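Long-range contacts in putative glutathionylspermidine synthase (Methylobacillus flagellatus, PDB 3N6X), which is a putative ligase of the circularly permuted ATP-grasp family and probably couples ATP use to bond formation, though its substrate is unproven: residues A[143-149]-A[429-435]; A[88-92]-A[438-442]; A[121-127]-A[317-323]. Residues are numbered along the deposited sequence.

Interaction 1: residues A[143-149]-A[429-435]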
# COMPACT_ATOMS: atom_id res chain seq x y z
N HIS A 143 4.21 -0.87 -11.59
CA HIS A 143 3.48 0.28 -12.17
C HIS A 143 2.75 1.00 -11.06
O HIS A 143 2.63 2.23 -11.08
CB HIS A 143 2.51 -0.20 -13.28
CG HIS A 143 3.20 -0.96 -14.36
ND1 HIS A 143 3.64 -2.26 -14.16
CD2 HIS A 143 3.62 -0.54 -15.58
CE1 HIS A 143 4.28 -2.60 -15.28
NE2 HIS A 143 4.29 -1.60 -16.16
N ILE A 144 2.31 0.24 -10.04
CA ILE A 144 1.72 0.77 -8.81
C ILE A 144 2.48 0.17 -7.62
O ILE A 144 2.59 -1.06 -7.50
CB ILE A 144 0.21 0.48 -8.70
CG1 ILE A 144 -0.55 0.84 -9.99
CG2 ILE A 144 -0.39 1.19 -7.44
CD1 ILE A 144 -1.99 0.44 -9.96
N ALA A 145 2.94 1.04 -6.71
CA ALA A 145 3.63 0.62 -5.51
C ALA A 145 3.02 1.31 -4.31
O ALA A 145 2.95 2.54 -4.27
CB ALA A 145 5.10 0.97 -5.61
N GLY A 146 2.55 0.52 -3.36
CA GLY A 146 2.05 1.01 -2.09
C GLY A 146 3.16 1.01 -1.06
O GLY A 146 3.92 0.04 -0.97
N VAL A 147 3.31 2.10 -0.32
CA VAL A 147 4.37 2.24 0.68
C VAL A 147 3.73 2.50 2.03
O VAL A 147 3.15 3.55 2.22
CB VAL A 147 5.38 3.39 0.30
CG1 VAL A 147 6.55 3.44 1.28
CG2 VAL A 147 5.89 3.24 -1.14
N ASP A 148 3.83 1.55 2.96
CA ASP A 148 3.24 1.75 4.28
C ASP A 148 4.19 2.57 5.18
O ASP A 148 5.32 2.15 5.42
CB ASP A 148 2.81 0.42 4.93
CG ASP A 148 1.69 -0.29 4.15
OD1 ASP A 148 0.69 0.39 3.80
OD2 ASP A 148 1.82 -1.51 3.89
N LEU A 149 3.74 3.75 5.59
CA LEU A 149 4.57 4.70 6.36
C LEU A 149 4.01 4.97 7.73
O LEU A 149 2.80 5.07 7.90
CB LEU A 149 4.69 6.04 5.61
CG LEU A 149 5.31 5.99 4.24
CD1 LEU A 149 4.92 7.20 3.44
CD2 LEU A 149 6.82 5.91 4.34
N LEU A 429 0.09 5.50 7.22
CA LEU A 429 -0.17 6.16 5.95
C LEU A 429 0.25 5.31 4.75
O LEU A 429 1.39 4.83 4.71
CB LEU A 429 0.61 7.50 5.96
CG LEU A 429 0.11 8.59 5.03
CD1 LEU A 429 -1.18 9.21 5.56
CD2 LEU A 429 1.17 9.65 4.84
N ARG A 430 -0.64 5.15 3.77
CA ARG A 430 -0.28 4.44 2.54
C ARG A 430 -0.48 5.29 1.26
O ARG A 430 -1.55 5.27 0.66
CB ARG A 430 -1.00 3.08 2.42
CG ARG A 430 -0.47 2.25 1.22
CD ARG A 430 -1.36 1.06 0.88
NE ARG A 430 -0.98 -0.14 1.62
CZ ARG A 430 -1.34 -1.37 1.28
NH1 ARG A 430 -2.08 -1.58 0.20
NH2 ARG A 430 -0.95 -2.41 2.01
N PRO A 431 0.57 6.00 0.79
CA PRO A 431 0.46 6.65 -0.53
C PRO A 431 0.73 5.62 -1.65
O PRO A 431 1.21 4.52 -1.38
CB PRO A 431 1.53 7.74 -0.47
CG PRO A 431 2.55 7.24 0.49
CD PRO A 431 1.92 6.17 1.36
N PHE A 432 0.40 5.98 -2.90
CA PHE A 432 0.53 5.07 -4.03
C PHE A 432 1.43 5.66 -5.08
O PHE A 432 1.09 6.67 -5.68
CB PHE A 432 -0.87 4.74 -4.62
CG PHE A 432 -1.80 4.05 -3.65
CD1 PHE A 432 -2.54 4.78 -2.72
CD2 PHE A 432 -1.90 2.66 -3.62
CE1 PHE A 432 -3.37 4.14 -1.79
CE2 PHE A 432 -2.73 2.02 -2.70
CZ PHE A 432 -3.46 2.76 -1.79
N VAL A 433 2.59 5.06 -5.29
CA VAL A 433 3.54 5.58 -6.27
C VAL A 433 3.22 5.00 -7.64
O VAL A 433 3.13 3.78 -7.79
CB VAL A 433 5.02 5.31 -5.85
CG1 VAL A 433 5.98 5.87 -6.89
CG2 VAL A 433 5.32 5.89 -4.48
N LEU A 434 3.09 5.89 -8.64
CA LEU A 434 2.76 5.48 -10.01
C LEU A 434 3.93 5.66 -10.94
O LEU A 434 4.47 6.75 -11.03
CB LEU A 434 1.53 6.27 -10.52
CG LEU A 434 0.23 6.08 -9.69
CD1 LEU A 434 -0.88 6.95 -10.22
CD2 LEU A 434 -0.22 4.61 -9.69
N SER A 435 4.35 4.59 -11.61
CA SER A 435 5.46 4.64 -12.56
C SER A 435 4.99 4.25 -13.96
O SER A 435 4.50 3.15 -14.17
CB SER A 435 6.59 3.70 -12.13
OG SER A 435 7.00 3.88 -10.79

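Interaction 2: residues A[88-92]-A[438-442]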
# COMPACT_ATOMS: atom_id res chain seq x y z
N SER A 88 7.11 12.52 -0.52
CA SER A 88 6.93 12.19 -1.93
C SER A 88 8.29 11.90 -2.61
O SER A 88 8.41 10.91 -3.33
CB SER A 88 6.16 13.31 -2.63
OG SER A 88 6.21 13.19 -4.05
N ASP A 89 9.33 12.71 -2.32
CA ASP A 89 10.69 12.50 -2.83
C ASP A 89 11.25 11.18 -2.32
O ASP A 89 11.84 10.43 -3.09
CB ASP A 89 11.62 13.66 -2.43
CG ASP A 89 11.43 14.93 -3.24
OD1 ASP A 89 10.99 14.83 -4.41
OD2 ASP A 89 11.74 16.02 -2.71
N GLY A 90 11.00 10.89 -1.03
CA GLY A 90 11.42 9.64 -0.39
C GLY A 90 10.78 8.40 -0.97
O GLY A 90 11.48 7.40 -1.21
N ALA A 91 9.46 8.46 -1.24
CA ALA A 91 8.71 7.33 -1.82
C ALA A 91 9.12 7.07 -3.28
O ALA A 91 9.30 5.91 -3.65
CB ALA A 91 7.20 7.58 -1.73
N ILE A 92 9.32 8.14 -4.08
CA ILE A 92 9.75 8.02 -5.49
C ILE A 92 11.16 7.40 -5.56
O ILE A 92 11.41 6.53 -6.40
CB ILE A 92 9.67 9.39 -6.23
CG1 ILE A 92 8.20 9.77 -6.50
CG2 ILE A 92 10.50 9.38 -7.55
CD1 ILE A 92 7.97 11.26 -6.85
N THR A 438 6.96 8.49 -16.35
CA THR A 438 7.44 9.26 -15.20
C THR A 438 6.99 8.60 -13.89
O THR A 438 6.04 7.81 -13.89
CB THR A 438 6.91 10.71 -15.26
OG1 THR A 438 5.49 10.68 -15.48
CG2 THR A 438 7.61 11.55 -16.32
N VAL A 439 7.66 8.94 -12.79
CA VAL A 439 7.31 8.42 -11.47
C VAL A 439 6.67 9.55 -10.66
O VAL A 439 7.27 10.62 -10.53
CB VAL A 439 8.53 7.78 -10.76
CG1 VAL A 439 8.10 7.09 -9.48
CG2 VAL A 439 9.25 6.80 -11.68
N SER A 440 5.43 9.35 -10.21
CA SER A 440 4.68 10.40 -9.53
C SER A 440 3.75 9.85 -8.47
O SER A 440 3.52 8.64 -8.42
CB SER A 440 3.89 11.23 -10.54
OG SER A 440 2.94 10.45 -11.25
N LEU A 441 3.25 10.74 -7.62
CA LEU A 441 2.28 10.44 -6.59
C LEU A 441 1.16 11.43 -6.72
O LEU A 441 1.42 12.63 -6.82
CB LEU A 441 2.90 10.62 -5.19
CG LEU A 441 3.72 9.49 -4.65
CD1 LEU A 441 5.17 9.74 -4.90
CD2 LEU A 441 3.51 9.35 -3.17
N VAL A 442 -0.08 10.96 -6.64
CA VAL A 442 -1.23 11.85 -6.53
C VAL A 442 -1.19 12.35 -5.06
O VAL A 442 -0.81 11.57 -4.18
CB VAL A 442 -2.55 11.09 -6.88
CG1 VAL A 442 -3.78 11.78 -6.30
CG2 VAL A 442 -2.69 10.92 -8.39

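Interaction 3: residues A[121-127]-A[317-323]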
# COMPACT_ATOMS: atom_id res chain seq x y z
N ILE A 121 18.75 -15.05 -2.28
CA ILE A 121 17.53 -14.41 -2.80
C ILE A 121 16.92 -15.26 -3.94
O ILE A 121 15.71 -15.24 -4.15
CB ILE A 121 17.81 -12.93 -3.24
CG1 ILE A 121 16.51 -12.13 -3.37
CG2 ILE A 121 18.64 -12.85 -4.53
CD1 ILE A 121 16.62 -10.76 -2.94
N LEU A 122 17.76 -16.01 -4.66
CA LEU A 122 17.34 -16.86 -5.78
C LEU A 122 16.60 -18.13 -5.31
O LEU A 122 16.04 -18.85 -6.14
CB LEU A 122 18.54 -17.21 -6.68
CG LEU A 122 19.35 -16.02 -7.21
CD1 LEU A 122 20.50 -16.48 -8.09
CD2 LEU A 122 18.47 -15.04 -7.98
N ALA A 123 16.57 -18.37 -3.98
CA ALA A 123 15.81 -19.48 -3.38
C ALA A 123 14.37 -19.04 -3.11
O ALA A 123 13.51 -19.87 -2.83
CB ALA A 123 16.47 -19.94 -2.08
N ASN A 124 14.10 -17.72 -3.21
CA ASN A 124 12.78 -17.16 -2.97
C ASN A 124 11.77 -17.62 -4.01
O ASN A 124 12.05 -17.55 -5.21
CB ASN A 124 12.84 -15.64 -2.93
CG ASN A 124 11.73 -15.02 -2.14
OD1 ASN A 124 10.54 -15.23 -2.42
ND2 ASN A 124 12.09 -14.26 -1.13
N ALA A 125 10.60 -18.11 -3.54
CA ALA A 125 9.51 -18.62 -4.39
C ALA A 125 8.92 -17.52 -5.24
O ALA A 125 8.34 -17.80 -6.30
CB ALA A 125 8.42 -19.23 -3.52
N GLN A 126 9.09 -16.26 -4.81
CA GLN A 126 8.60 -15.09 -5.53
C GLN A 126 9.52 -14.70 -6.70
O GLN A 126 9.08 -13.97 -7.60
CB GLN A 126 8.38 -13.92 -4.57
CG GLN A 126 7.17 -14.11 -3.65
CD GLN A 126 5.90 -14.36 -4.43
OE1 GLN A 126 5.54 -13.61 -5.34
NE2 GLN A 126 5.21 -15.43 -4.10
N TYR A 127 10.77 -15.22 -6.73
CA TYR A 127 11.67 -15.01 -7.86
C TYR A 127 11.20 -15.92 -8.98
O TYR A 127 11.11 -17.13 -8.78
CB TYR A 127 13.14 -15.30 -7.47
CG TYR A 127 14.09 -15.23 -8.65
CD1 TYR A 127 14.65 -14.02 -9.05
CD2 TYR A 127 14.35 -16.35 -9.45
CE1 TYR A 127 15.48 -13.93 -10.17
CE2 TYR A 127 15.17 -16.28 -10.57
CZ TYR A 127 15.74 -15.06 -10.93
OH TYR A 127 16.55 -14.98 -12.03
N VAL A 317 9.52 -10.80 -5.52
CA VAL A 317 10.86 -10.96 -4.99
C VAL A 317 11.36 -9.65 -4.32
O VAL A 317 12.18 -9.71 -3.41
CB VAL A 317 11.85 -11.53 -6.05
CG1 VAL A 317 12.18 -10.50 -7.14
CG2 VAL A 317 13.13 -12.04 -5.39
N ALA A 318 10.82 -8.48 -4.72
CA ALA A 318 11.23 -7.18 -4.18
C ALA A 318 10.48 -6.76 -2.89
O ALA A 318 11.03 -5.99 -2.09
CB ALA A 318 11.11 -6.11 -5.23
N ASP A 319 9.25 -7.23 -2.69
CA ASP A 319 8.52 -6.86 -1.48
C ASP A 319 8.37 -8.00 -0.48
O ASP A 319 7.71 -7.83 0.54
CB ASP A 319 7.17 -6.20 -1.81
CG ASP A 319 6.16 -7.13 -2.44
OD1 ASP A 319 6.53 -8.27 -2.79
OD2 ASP A 319 5.00 -6.70 -2.63
N ASP A 320 9.04 -9.14 -0.74
CA ASP A 320 9.11 -10.26 0.21
C ASP A 320 9.84 -9.81 1.50
O ASP A 320 10.78 -9.02 1.44
CB ASP A 320 9.86 -11.45 -0.41
CG ASP A 320 9.86 -12.67 0.50
OD1 ASP A 320 8.85 -13.40 0.51
OD2 ASP A 320 10.84 -12.84 1.26
N LYS A 321 9.39 -10.32 2.65
CA LYS A 321 9.95 -9.98 3.97
C LYS A 321 11.48 -10.14 4.05
O LYS A 321 12.14 -9.34 4.72
CB LYS A 321 9.21 -10.75 5.09
CG LYS A 321 9.93 -11.99 5.65
CD LYS A 321 9.53 -13.29 4.95
CE LYS A 321 9.61 -14.48 5.88
NZ LYS A 321 11.01 -14.81 6.28
N ASP A 322 12.06 -11.12 3.30
CA ASP A 322 13.50 -11.34 3.30
C ASP A 322 14.28 -10.36 2.41
O ASP A 322 15.50 -10.23 2.57
CB ASP A 322 13.85 -12.78 2.93
CG ASP A 322 13.46 -13.80 3.99
OD1 ASP A 322 13.52 -13.45 5.21
OD2 ASP A 322 13.13 -14.94 3.62
N THR A 323 13.59 -9.68 1.48
CA THR A 323 14.27 -8.72 0.59
C THR A 323 14.20 -7.31 1.16
O THR A 323 15.10 -6.51 0.92
CB THR A 323 13.71 -8.80 -0.83
OG1 THR A 323 13.70 -10.16 -1.23
CG2 THR A 323 14.51 -8.00 -1.82

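Interaction 1: residues A[143-149]-A[429-435]
Antiparallel strand pairing joins 143-149 to 429-435 in the buried centre of the large mixed sheet, and it illustrates how a sheet accommodates a proline without losing register. The axes of strands 144-149 and 432-435 approach to 4.6 Å at 155°. At one end Ser435 N donates to His143 O (3.0 Å), and Ala145 and Val433 form a hydrogen-bonded pair: Ala145 N to Val433 O 3.0 Å, Val433 N to Ala145 O 2.7 Å. At the other end Leu149 N reaches Leu429 O at 2.7 Å and Leu429 N reaches Leu149 O at 2.8 Å. Between them lies Pro431, which has no amide hydrogen to give. Pro431 CD sits 3.0 Å from Val147 O, where a donor would be expected, and the reciprocal bond from Val147 N to Pro431 O is weak at 3.4 Å. The pairing nevertheless resumes in the same register. Beside this gap, Asp148 OD1 and Arg430 NE form a salt bridge of 2.8 Å. Gly146 faces Phe432, and any CB on it would crowd Arg430 CD. Ile144 CG1 packs on Leu434 CD2 at 3.8 Å, while Leu149 CD1 meets Pro431 CG at 3.8 Å. Helix 199-209 lies against Ile144 and Leu434; helix 81-105 touches Ala145, Leu149, Pro431 and Val433. Strand 157-163 flanks 144-151, with Asn163 bonding to Asp148 OD2, and strands 439-441 and 446-450 pair with 423-435, so the contact occupies the interior of a helix-covered sheet.

Interaction 2: residues A[88-92]-A[438-442]
Val439 opens the contact: Val439 CG1 lies 3.8 Å from Ile92 CG2, and Val439 O is 3.8 Å from Ile92 CD1, so the helix residue packs over both the side chain and the backbone of the strand. Ser440 turns its CA-to-CB bond away and offers little more than its CA, 4.3 Å from Ile92 CD1. This is helix-on-sheet packing, with the segment axes 8.7 Å apart at 138° and no hydrogen bond between them; strand 439-441 is the return arm of a beta hairpin whose other arm is 423-435, and helix 81-105 lies over it. Leu441 then points back to the helix. Leu441 CD1 meets Ile92 CG1 at 3.4 Å, Ser88 OG at 3.7 Å and Ala91 CB at 4.3 Å, residues brought to one side of the helix by their i, i+3, i+4 spacing. The same side chain also touches Trp84, Pro431 and Val433, while the Leu441 carbonyl accepts a hydrogen bond from a bound glycerol.

Interaction 3: residues A[121-127]-A[317-323]
Two Asx turns face one another across this contact, linked by their own side chains. Asn124 OD1 accepts from Gln126 N at 3.0 Å and Asp320 OD2 from Asp322 N at 2.9 Å; across the gap Asn124 ND2 donates to the same Asp320 OD2 at 3.0 Å in a weak hydrogen bond. Each turn also carries a backbone bond three residues on, from Tyr127 N to Asn124 O (3.1 Å), which closes a type I beta turn, and from Thr323 N to Asp320 O (2.9 Å). Here two irregular segments are joined by the same two side chains that form the Asx turns. The loop following helix 110-113 meets the end of the short helix 316-319, with the contact's centre about 18 Å from the centre of the chain. Beside the polar link, Val317 supplies the apolar part. Val317 CG2 lies 3.9 Å from both Ile121 CG1 and Tyr127 CB, and Val317 N is 3.5 Å from Gln126 CB. Helix 81-105 borders the patch, with Phe101 against Ile121 and Thr323 and Leu102 against Val317, while the Tyr127 ring stacks with that of Tyr106. Thr323 adds a further point of contact: Thr323 OG1 approaches Ile121 CD1 at 3.4 Å while donating a 2.7 Å hydrogen bond to Val317 O.

In the fold
Interactions 1 and 2 share one sheet and form a continuous unit, their centres 8 Å apart: Leu434 N probably bonds to Ser440 O at 2.8 Å, and Val433 meets both Val439 (CG1 to CG1, 3.6 Å) and Ala91 (CG2 to CB, 3.7 Å). Interaction 3 stands apart, its centre about 19 Å from that of interaction 1 and 24 Å from that of interaction 2, touching neither. Helix 81-105 runs past all three: it supplies 88-92 to interaction 2, packs on interaction 1 through Ala91 and other residues, and borders interaction 3 at Phe101 and Leu102. A sulfate about 4 Å from the Arg430 side chain and glycerols beside Ser435, Ser440 and Gln126 probably come from crystallisation, although such molecules often mark pockets.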